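Local coordinates for protein 4-alpha-glucanotransferase (Aquifex aeolicus, PDB 1TZ7) that is a glucanotransferase of the amylomaltase, or disproportionating enzyme, family, built around a parallel beta/alpha barrel, at residues G220-G225 with L299-R304; E45-L50 with E210-Y215. All blocks are in the same frame, centred on the assembly; numbering follows the deposited sequence.

Contact 1 (G220-G225 with L299-R304); sequences GISIVG and LFDFLR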
ATOM      1  N   GLY A 220       0.829  19.886  -8.324  1.00 26.29           N
ATOM      2  CA  GLY A 220       2.217  19.637  -7.961  1.00 27.89           C
ATOM      3  C   GLY A 220       2.377  18.568  -6.889  1.00 30.14           C
ATOM      4  O   GLY A 220       3.438  18.452  -6.263  1.00 28.79           O
ATOM      5  N   ILE A 221       1.325  17.786  -6.677  1.00 26.22           N
ATOM      6  CA  ILE A 221       1.343  16.735  -5.675  1.00 25.23           C
ATOM      7  C   ILE A 221       1.719  15.410  -6.326  1.00 27.27           C
ATOM      8  O   ILE A 221       1.048  14.955  -7.264  1.00 27.69           O
ATOM      9  CB  ILE A 221      -0.033  16.623  -4.983  1.00 30.92           C
ATOM     10  CG1 ILE A 221      -0.336  17.908  -4.198  1.00 27.52           C
ATOM     11  CG2 ILE A 221      -0.065  15.417  -4.036  1.00 32.31           C
ATOM     12  CD1 ILE A 221      -1.795  18.094  -3.884  1.00 34.16           C
ATOM     13  N   SER A 222       2.801  14.797  -5.831  1.00 26.66           N
ATOM     14  CA  SER A 222       3.212  13.472  -6.274  1.00 27.11           C
ATOM     15  C   SER A 222       2.667  12.424  -5.315  1.00 36.02           C
ATOM     16  O   SER A 222       2.668  12.623  -4.098  1.00 26.50           O
ATOM     17  CB  SER A 222       4.746  13.372  -6.328  1.00 30.85           C
ATOM     18  OG  SER A 222       5.291  14.249  -7.286  1.00 27.69           O
ATOM     19  N   ILE A 223       2.203  11.311  -5.861  1.00 28.30           N
ATOM     20  CA  ILE A 223       1.606  10.276  -5.058  1.00 24.93           C
ATOM     21  C   ILE A 223       2.578   9.133  -4.852  1.00 30.76           C
ATOM     22  O   ILE A 223       3.103   8.558  -5.812  1.00 26.97           O
ATOM     23  CB  ILE A 223       0.289   9.766  -5.701  1.00 26.51           C
ATOM     24  CG1 ILE A 223      -0.649  10.947  -5.987  1.00 27.40           C
ATOM     25  CG2 ILE A 223      -0.395   8.762  -4.769  1.00 26.67           C
ATOM     26  CD1 ILE A 223      -1.901  10.578  -6.786  1.00 30.18           C
ATOM     27  N   VAL A 224       2.824   8.813  -3.588  1.00 27.95           N
ATOM     28  CA  VAL A 224       3.629   7.674  -3.223  1.00 29.79           C
ATOM     29  C   VAL A 224       2.727   6.462  -3.001  1.00 33.69           C
ATOM     30  O   VAL A 224       1.933   6.432  -2.069  1.00 28.53           O
ATOM     31  CB  VAL A 224       4.443   7.956  -1.937  1.00 29.55           C
ATOM     32  CG1 VAL A 224       5.331   6.773  -1.591  1.00 32.61           C
ATOM     33  CG2 VAL A 224       5.272   9.230  -2.098  1.00 33.31           C
ATOM     34  N   GLY A 225       2.851   5.479  -3.873  1.00 30.15           N
ATOM     35  CA  GLY A 225       2.138   4.239  -3.732  1.00 29.35           C
ATOM     36  C   GLY A 225       3.009   3.170  -3.133  1.00 34.30           C
ATOM     37  O   GLY A 225       4.188   3.383  -2.883  1.00 33.21           O
ATOM     38  N   LEU A 299      -0.451   4.730 -11.876  1.00 28.67           N
ATOM     39  CA  LEU A 299      -1.182   5.214 -10.715  1.00 29.97           C
ATOM     40  C   LEU A 299      -0.359   6.209  -9.903  1.00 33.24           C
ATOM     41  O   LEU A 299      -0.881   7.224  -9.445  1.00 28.18           O
ATOM     42  CB  LEU A 299      -1.582   4.037  -9.822  1.00 28.05           C
ATOM     43  CG  LEU A 299      -2.243   2.858 -10.541  1.00 34.02           C
ATOM     44  CD1 LEU A 299      -2.498   1.712  -9.571  1.00 35.29           C
ATOM     45  CD2 LEU A 299      -3.546   3.299 -11.209  1.00 42.50           C
ATOM     46  N   PHE A 300       0.931   5.908  -9.723  1.00 27.90           N
ATOM     47  CA  PHE A 300       1.754   6.586  -8.723  1.00 25.13           C
ATOM     48  C   PHE A 300       2.995   7.211  -9.345  1.00 28.42           C
ATOM     49  O   PHE A 300       3.426   6.819 -10.426  1.00 25.09           O
ATOM     50  CB  PHE A 300       2.181   5.608  -7.634  1.00 28.65           C
ATOM     51  CG  PHE A 300       1.070   4.744  -7.126  1.00 32.77           C
ATOM     52  CD1 PHE A 300       1.126   3.367  -7.264  1.00 28.84           C
ATOM     53  CD2 PHE A 300      -0.035   5.308  -6.503  1.00 29.88           C
ATOM     54  CE1 PHE A 300       0.100   2.567  -6.790  1.00 30.47           C
ATOM     55  CE2 PHE A 300      -1.060   4.512  -6.031  1.00 28.93           C
ATOM     56  CZ  PHE A 300      -0.992   3.141  -6.175  1.00 35.84           C
ATOM     57  N   ASP A 301       3.566   8.181  -8.642  1.00 29.81           N
ATOM     58  CA  ASP A 301       4.835   8.776  -9.033  1.00 27.95           C
ATOM     59  C   ASP A 301       6.001   8.043  -8.390  1.00 27.81           C
ATOM     60  O   ASP A 301       7.036   7.821  -9.025  1.00 31.22           O
ATOM     61  CB  ASP A 301       4.856  10.239  -8.638  1.00 28.75           C
ATOM     62  CG  ASP A 301       3.751  11.016  -9.280  1.00 30.58           C
ATOM     63  OD1 ASP A 301       2.690  11.186  -8.637  1.00 27.54           O
ATOM     64  OD2 ASP A 301       3.837  11.476 -10.438  1.00 35.78           O
ATOM     65  N   PHE A 302       5.832   7.665  -7.130  1.00 30.70           N
ATOM     66  CA  PHE A 302       6.839   6.890  -6.428  1.00 25.95           C
ATOM     67  C   PHE A 302       6.285   5.548  -5.956  1.00 28.16           C
ATOM     68  O   PHE A 302       5.105   5.428  -5.605  1.00 29.82           O
ATOM     69  CB  PHE A 302       7.386   7.685  -5.239  1.00 27.76           C
ATOM     70  CG  PHE A 302       8.148   8.935  -5.642  1.00 26.74           C
ATOM     71  CD1 PHE A 302       9.494   8.867  -5.977  1.00 32.16           C
ATOM     72  CD2 PHE A 302       7.514  10.167  -5.684  1.00 30.84           C
ATOM     73  CE1 PHE A 302      10.198  10.013  -6.350  1.00 29.65           C
ATOM     74  CE2 PHE A 302       8.212  11.316  -6.057  1.00 28.50           C
ATOM     75  CZ  PHE A 302       9.558  11.232  -6.388  1.00 34.87           C
ATOM     76  N   LEU A 303       7.145   4.543  -5.951  1.00 30.06           N
ATOM     77  CA  LEU A 303       6.775   3.214  -5.528  1.00 28.46           C
ATOM     78  C   LEU A 303       7.584   2.822  -4.316  1.00 31.90           C
ATOM     79  O   LEU A 303       8.790   2.599  -4.408  1.00 33.99           O
ATOM     80  CB  LEU A 303       7.022   2.212  -6.659  1.00 30.01           C
ATOM     81  CG  LEU A 303       6.444   2.595  -8.016  1.00 38.52           C
ATOM     82  CD1 LEU A 303       6.794   1.543  -9.058  1.00 40.02           C
ATOM     83  CD2 LEU A 303       4.940   2.786  -7.925  1.00 38.55           C
ATOM     84  N   ARG A 304       6.918   2.745  -3.172  1.00 31.66           N
ATOM     85  CA  ARG A 304       7.548   2.281  -1.951  1.00 33.23           C
ATOM     86  C   ARG A 304       7.663   0.770  -1.977  1.00 31.68           C
ATOM     87  O   ARG A 304       6.661   0.066  -2.095  1.00 35.90           O
ATOM     88  CB  ARG A 304       6.740   2.726  -0.731  1.00 38.14           C
ATOM     89  CG  ARG A 304       7.544   2.764   0.557  1.00 50.43           C
ATOM     90  CD  ARG A 304       6.697   2.862   1.810  1.00 76.47           C
ATOM     91  NE  ARG A 304       6.401   1.547   2.371  1.00 66.40           N
ATOM     92  CZ  ARG A 304       5.880   1.344   3.575  1.00 84.91           C
ATOM     93  NH1 ARG A 304       5.646   0.105   3.995  1.00 73.11           N
ATOM     94  NH2 ARG A 304       5.587   2.376   4.364  1.00 96.09           N
TER
HETATM   95  O   HOH W   1       6.232  13.044  -9.754  1.00 42.20           O

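Contact 2 (E45-L50 with E210-Y215); sequences EAYRFL and EKLRRY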
ATOM      1  N   GLU A  45     -14.287  13.707  -1.081  1.00 27.30           N
ATOM      2  CA  GLU A  45     -13.427  13.881   0.094  1.00 25.96           C
ATOM      3  C   GLU A  45     -11.954  13.668  -0.233  1.00 22.04           C
ATOM      4  O   GLU A  45     -11.079  14.215   0.437  1.00 23.52           O
ATOM      5  CB  GLU A  45     -13.853  12.929   1.213  1.00 29.18           C
ATOM      6  CG  GLU A  45     -15.184  13.286   1.850  1.00 26.41           C
ATOM      7  CD  GLU A  45     -15.230  14.720   2.333  1.00 26.86           C
ATOM      8  OE1 GLU A  45     -14.209  15.201   2.872  1.00 25.74           O
ATOM      9  OE2 GLU A  45     -16.283  15.368   2.173  1.00 24.11           O
ATOM     10  N   ALA A  46     -11.684  12.863  -1.254  1.00 21.86           N
ATOM     11  CA  ALA A  46     -10.334  12.732  -1.784  1.00 24.48           C
ATOM     12  C   ALA A  46      -9.865  14.055  -2.388  1.00 26.73           C
ATOM     13  O   ALA A  46      -8.728  14.469  -2.181  1.00 24.39           O
ATOM     14  CB  ALA A  46     -10.280  11.627  -2.823  1.00 24.00           C
ATOM     15  N   TYR A  47     -10.754  14.714  -3.128  1.00 25.52           N
ATOM     16  CA  TYR A  47     -10.438  16.001  -3.753  1.00 26.06           C
ATOM     17  C   TYR A  47     -10.283  17.106  -2.711  1.00 32.18           C
ATOM     18  O   TYR A  47      -9.419  17.966  -2.839  1.00 26.91           O
ATOM     19  CB  TYR A  47     -11.520  16.378  -4.763  1.00 26.26           C
ATOM     20  CG  TYR A  47     -11.482  15.530  -6.004  1.00 27.91           C
ATOM     21  CD1 TYR A  47     -10.714  15.902  -7.100  1.00 29.02           C
ATOM     22  CD2 TYR A  47     -12.203  14.344  -6.080  1.00 22.29           C
ATOM     23  CE1 TYR A  47     -10.673  15.118  -8.243  1.00 25.70           C
ATOM     24  CE2 TYR A  47     -12.169  13.552  -7.218  1.00 29.19           C
ATOM     25  CZ  TYR A  47     -11.406  13.941  -8.291  1.00 28.06           C
ATOM     26  OH  TYR A  47     -11.371  13.160  -9.414  1.00 28.81           O
ATOM     27  N   ARG A  48     -11.120  17.070  -1.675  1.00 26.46           N
ATOM     28  CA  ARG A  48     -11.022  18.024  -0.570  1.00 27.71           C
ATOM     29  C   ARG A  48      -9.689  17.879   0.159  1.00 23.58           C
ATOM     30  O   ARG A  48      -9.115  18.863   0.611  1.00 23.13           O
ATOM     31  CB  ARG A  48     -12.177  17.819   0.412  1.00 28.02           C
ATOM     32  CG  ARG A  48     -12.164  18.780   1.613  1.00 36.62           C
ATOM     33  CD  ARG A  48     -13.239  19.867   1.559  1.00 75.10           C
ATOM     34  NE  ARG A  48     -14.593  19.307   1.540  1.00 83.62           N
ATOM     35  CZ  ARG A  48     -15.208  18.777   2.600  1.00 70.96           C
ATOM     36  NH1 ARG A  48     -14.597  18.728   3.782  1.00 78.08           N
ATOM     37  NH2 ARG A  48     -16.438  18.294   2.475  1.00 60.59           N
ATOM     38  N   PHE A  49      -9.206  16.644   0.269  1.00 26.04           N
ATOM     39  CA  PHE A  49      -7.945  16.375   0.936  1.00 28.24           C
ATOM     40  C   PHE A  49      -6.769  16.877   0.102  1.00 26.57           C
ATOM     41  O   PHE A  49      -5.825  17.437   0.636  1.00 28.12           O
ATOM     42  CB  PHE A  49      -7.787  14.878   1.212  1.00 24.88           C
ATOM     43  CG  PHE A  49      -6.438  14.505   1.755  1.00 24.60           C
ATOM     44  CD1 PHE A  49      -6.048  14.918   3.021  1.00 26.29           C
ATOM     45  CD2 PHE A  49      -5.548  13.748   0.994  1.00 27.97           C
ATOM     46  CE1 PHE A  49      -4.799  14.581   3.524  1.00 33.52           C
ATOM     47  CE2 PHE A  49      -4.289  13.407   1.499  1.00 26.97           C
ATOM     48  CZ  PHE A  49      -3.917  13.821   2.755  1.00 32.96           C
ATOM     49  N   LEU A  50      -6.838  16.672  -1.213  1.00 24.38           N
ATOM     50  CA  LEU A  50      -5.833  17.218  -2.125  1.00 27.94           C
ATOM     51  C   LEU A  50      -5.806  18.753  -2.071  1.00 23.80           C
ATOM     52  O   LEU A  50      -4.741  19.354  -2.118  1.00 24.77           O
ATOM     53  CB  LEU A  50      -6.093  16.743  -3.560  1.00 22.65           C
ATOM     54  CG  LEU A  50      -5.822  15.255  -3.838  1.00 24.31           C
ATOM     55  CD1 LEU A  50      -6.131  14.923  -5.291  1.00 26.88           C
ATOM     56  CD2 LEU A  50      -4.380  14.881  -3.501  1.00 36.12           C
ATOM     57  N   GLU A 210      -7.679   7.891 -12.200  1.00 25.85           N
ATOM     58  CA  GLU A 210      -7.071   8.710 -13.247  1.00 30.44           C
ATOM     59  C   GLU A 210      -7.466  10.173 -13.064  1.00 30.10           C
ATOM     60  O   GLU A 210      -6.633  11.066 -13.182  1.00 25.41           O
ATOM     61  CB  GLU A 210      -7.514   8.211 -14.631  1.00 25.03           C
ATOM     62  CG  GLU A 210      -6.997   9.040 -15.800  1.00 28.99           C
ATOM     63  CD  GLU A 210      -7.449   8.497 -17.147  1.00 49.48           C
ATOM     64  OE1 GLU A 210      -8.653   8.604 -17.461  1.00 40.90           O
ATOM     65  OE2 GLU A 210      -6.602   7.961 -17.889  1.00 54.49           O
ATOM     66  N   LYS A 211      -8.742  10.402 -12.764  1.00 25.71           N
ATOM     67  CA  LYS A 211      -9.263  11.750 -12.548  1.00 24.96           C
ATOM     68  C   LYS A 211      -8.658  12.381 -11.291  1.00 26.39           C
ATOM     69  O   LYS A 211      -8.305  13.554 -11.287  1.00 23.58           O
ATOM     70  CB  LYS A 211     -10.795  11.707 -12.423  1.00 33.49           C
ATOM     71  CG  LYS A 211     -11.490  12.997 -12.818  1.00 46.93           C
ATOM     72  CD  LYS A 211     -13.011  12.898 -12.627  1.00 64.12           C
ATOM     73  CE  LYS A 211     -13.693  12.219 -13.818  1.00 75.00           C
ATOM     74  NZ  LYS A 211     -13.885  10.758 -13.598  1.00 80.51           N
ATOM     75  N   LEU A 212      -8.547  11.595 -10.230  1.00 24.59           N
ATOM     76  CA  LEU A 212      -8.001  12.084  -8.976  1.00 27.21           C
ATOM     77  C   LEU A 212      -6.508  12.377  -9.126  1.00 26.81           C
ATOM     78  O   LEU A 212      -5.999  13.358  -8.586  1.00 25.53           O
ATOM     79  CB  LEU A 212      -8.220  11.059  -7.867  1.00 22.29           C
ATOM     80  CG  LEU A 212      -7.766  11.484  -6.466  1.00 21.76           C
ATOM     81  CD1 LEU A 212      -8.625  12.619  -5.936  1.00 22.79           C
ATOM     82  CD2 LEU A 212      -7.802  10.297  -5.514  1.00 25.63           C
ATOM     83  N   ARG A 213      -5.819  11.520  -9.863  1.00 24.73           N
ATOM     84  CA  ARG A 213      -4.387  11.665 -10.072  1.00 31.18           C
ATOM     85  C   ARG A 213      -4.061  12.934 -10.878  1.00 27.76           C
ATOM     86  O   ARG A 213      -3.089  13.628 -10.590  1.00 31.60           O
ATOM     87  CB  ARG A 213      -3.830  10.446 -10.795  1.00 31.97           C
ATOM     88  CG  ARG A 213      -2.435  10.646 -11.270  1.00 31.47           C
ATOM     89  CD  ARG A 213      -1.777   9.433 -11.841  1.00 36.18           C
ATOM     90  NE  ARG A 213      -0.458   9.780 -12.327  1.00 31.18           N
ATOM     91  CZ  ARG A 213       0.592   9.996 -11.551  1.00 39.49           C
ATOM     92  NH1 ARG A 213       1.748  10.336 -12.091  1.00 31.21           N
ATOM     93  NH2 ARG A 213       0.493   9.863 -10.226  1.00 29.20           N
ATOM     94  N   ARG A 214      -4.875  13.221 -11.880  1.00 23.63           N
ATOM     95  CA  ARG A 214      -4.703  14.434 -12.676  1.00 25.99           C
ATOM     96  C   ARG A 214      -4.885  15.672 -11.807  1.00 32.63           C
ATOM     97  O   ARG A 214      -4.125  16.627 -11.904  1.00 28.13           O
ATOM     98  CB  ARG A 214      -5.701  14.460 -13.837  1.00 27.72           C
ATOM     99  CG  ARG A 214      -5.653  15.743 -14.661  1.00 36.65           C
ATOM    100  CD  ARG A 214      -6.599  15.759 -15.850  1.00 50.30           C
ATOM    101  NE  ARG A 214      -6.649  17.077 -16.478  1.00 50.29           N
ATOM    102  CZ  ARG A 214      -7.414  17.383 -17.522  1.00 56.54           C
ATOM    103  NH1 ARG A 214      -7.391  18.615 -18.024  1.00 50.53           N
ATOM    104  NH2 ARG A 214      -8.204  16.463 -18.067  1.00 60.36           N
ATOM    105  N   TYR A 215      -5.902  15.644 -10.960  1.00 29.31           N
ATOM    106  CA  TYR A 215      -6.163  16.730 -10.038  1.00 26.06           C
ATOM    107  C   TYR A 215      -4.928  16.966  -9.141  1.00 20.86           C
ATOM    108  O   TYR A 215      -4.500  18.096  -8.943  1.00 26.59           O
ATOM    109  CB  TYR A 215      -7.390  16.393  -9.191  1.00 29.05           C
ATOM    110  CG  TYR A 215      -8.010  17.565  -8.480  1.00 22.17           C
ATOM    111  CD1 TYR A 215      -7.650  17.874  -7.175  1.00 22.11           C
ATOM    112  CD2 TYR A 215      -8.979  18.354  -9.102  1.00 28.44           C
ATOM    113  CE1 TYR A 215      -8.220  18.943  -6.508  1.00 23.96           C
ATOM    114  CE2 TYR A 215      -9.558  19.424  -8.443  1.00 25.52           C
ATOM    115  CZ  TYR A 215      -9.172  19.714  -7.138  1.00 20.19           C
ATOM    116  OH  TYR A 215      -9.738  20.777  -6.464  1.00 26.50           O
TER

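Contact 1 (G220-G225 with L299-R304)
Gly225 and Phe302 share the central backbone bond, the amide N of Gly225 lying 2.8 Å from Phe302 O, and the next bond runs from Arg304 N to Gly225 O. Upstream, Ile223 O takes two donors at once: Phe302 N, at 3.2 Å, and Asp301 N, which approaches in the carbonyl plane. Asp301 also takes the amide of the same residue, with its side chain. Its OD1 receives Ile223 N at 2.8 Å in a nearly straight bond (168° at the hydrogen), met on the anti side of the carboxylate and somewhat out of its plane. Turning CG beside the residue's own backbone N (chi1 -59°) is what carries the carboxylate over to Ile223, so one residue grips both N and O of another. OD2 is salt-bridged to Arg213 of helix 192-218, and a water reaches it weakly while also bonding Ser222 OG.

These are neighbouring parallel strands of the beta/alpha barrel; strand 60-62 flanks 222-227 and strand 350-352 flanks 302-305. Val224 pairs with Phe302, and Gly225 with Leu303.

The apolar contacts fall on two sides. On the side of Ile223 and Leu303, Phe300, just before its strand, lays its ring over Gly225 CA, which sits 3.6 Å from the ring centroid in a CH-pi contact, 12° off the normal, while Leu299 CB covers the opposite face. Having no side chain, Gly225 lets the ring lie this close, and Ile223 CG2 comes in at the ring edge, 3.9 Å from Phe300 CD2. On the face with Val224, Val224 CG2 lies 4.1 Å from Phe302 CB, and Ser222 CB meets the edge of the Phe302 ring at CE2, 4.0 Å away. The same ring makes an edge-to-face pair with Phe452.

Contact 2 (E45-L50 with E210-Y215)
Tyr47 wedges between Leu212 and Tyr215, joining two helices of the layer that wraps the beta/alpha barrel. The segments run nearly parallel, 14° apart, with axes 10.4 Å from each other.

Leu212 CD1 sits over the centre of the Tyr47 ring, 3.7 Å from its centroid and almost on the normal, in a CH-pi contact. Meanwhile the ring edge bearing CD1 and CE1 is directed at the face of Tyr215: Tyr47 CD1 comes within 3.5 Å of Tyr215 CG, and the planes stand at 83°, a T-shaped pair with centroids 4.9 Å apart. One tyrosine thus offers its face to a leucine and its edge to the other tyrosine. The Tyr47 hydroxyl runs on past Leu212 to lie against the aliphatic start of Lys211, with OH 3.4 Å from Lys211 CB; Leu212 N is close by, but the angle is too poor for a hydrogen bond.

The same methyl, Leu212 CD1, is shared with helix 44-56 at two further points. With CG anti to the backbone N (chi1 -176°), the Leu212 side chain extends toward that helix, and CD1 meets Ala46 CB at 3.7 Å as well as Leu50. The two leucines press tightly, CD1 of Leu50 being 3.5 Å from CD1 of Leu212, and Leu50 CD1 also approaches the edge of the Tyr215 ring.

Farther out, Trp61 of strand 60-62 touches both Leu50 and Leu212, so the apolar side of the pair rests on the barrel sheet. Arg219 makes a cation-pi contact with the Tyr215 ring. The ring's position is further set at its polar end, where Tyr215 OH reaches back to the helix 44-56 and hydrogen-bonds Asp51 OD1.

Following the chain from the N terminus, helix 44-56 is the first of the four elements joined here; about 160 residues later the chain, mostly helical in between, brings helix 192-218 beside it, and contact 2 closes that loop. Directly afterwards the chain turns through Gly220 into strand 222-227, which opens contact 1, closed 74 residues on by 299-304. The two loops lie in series, neither nested nor crossed, with centres about 13 Å apart. Contact 2 ties helices in the outer layer, contact 1 neighbouring strands of the barrel within. The layers meet where Ile221 CD1 packs 3.7 Å from Leu50 O, and where Arg213 NH2 lies 3.1 Å from Leu299 O.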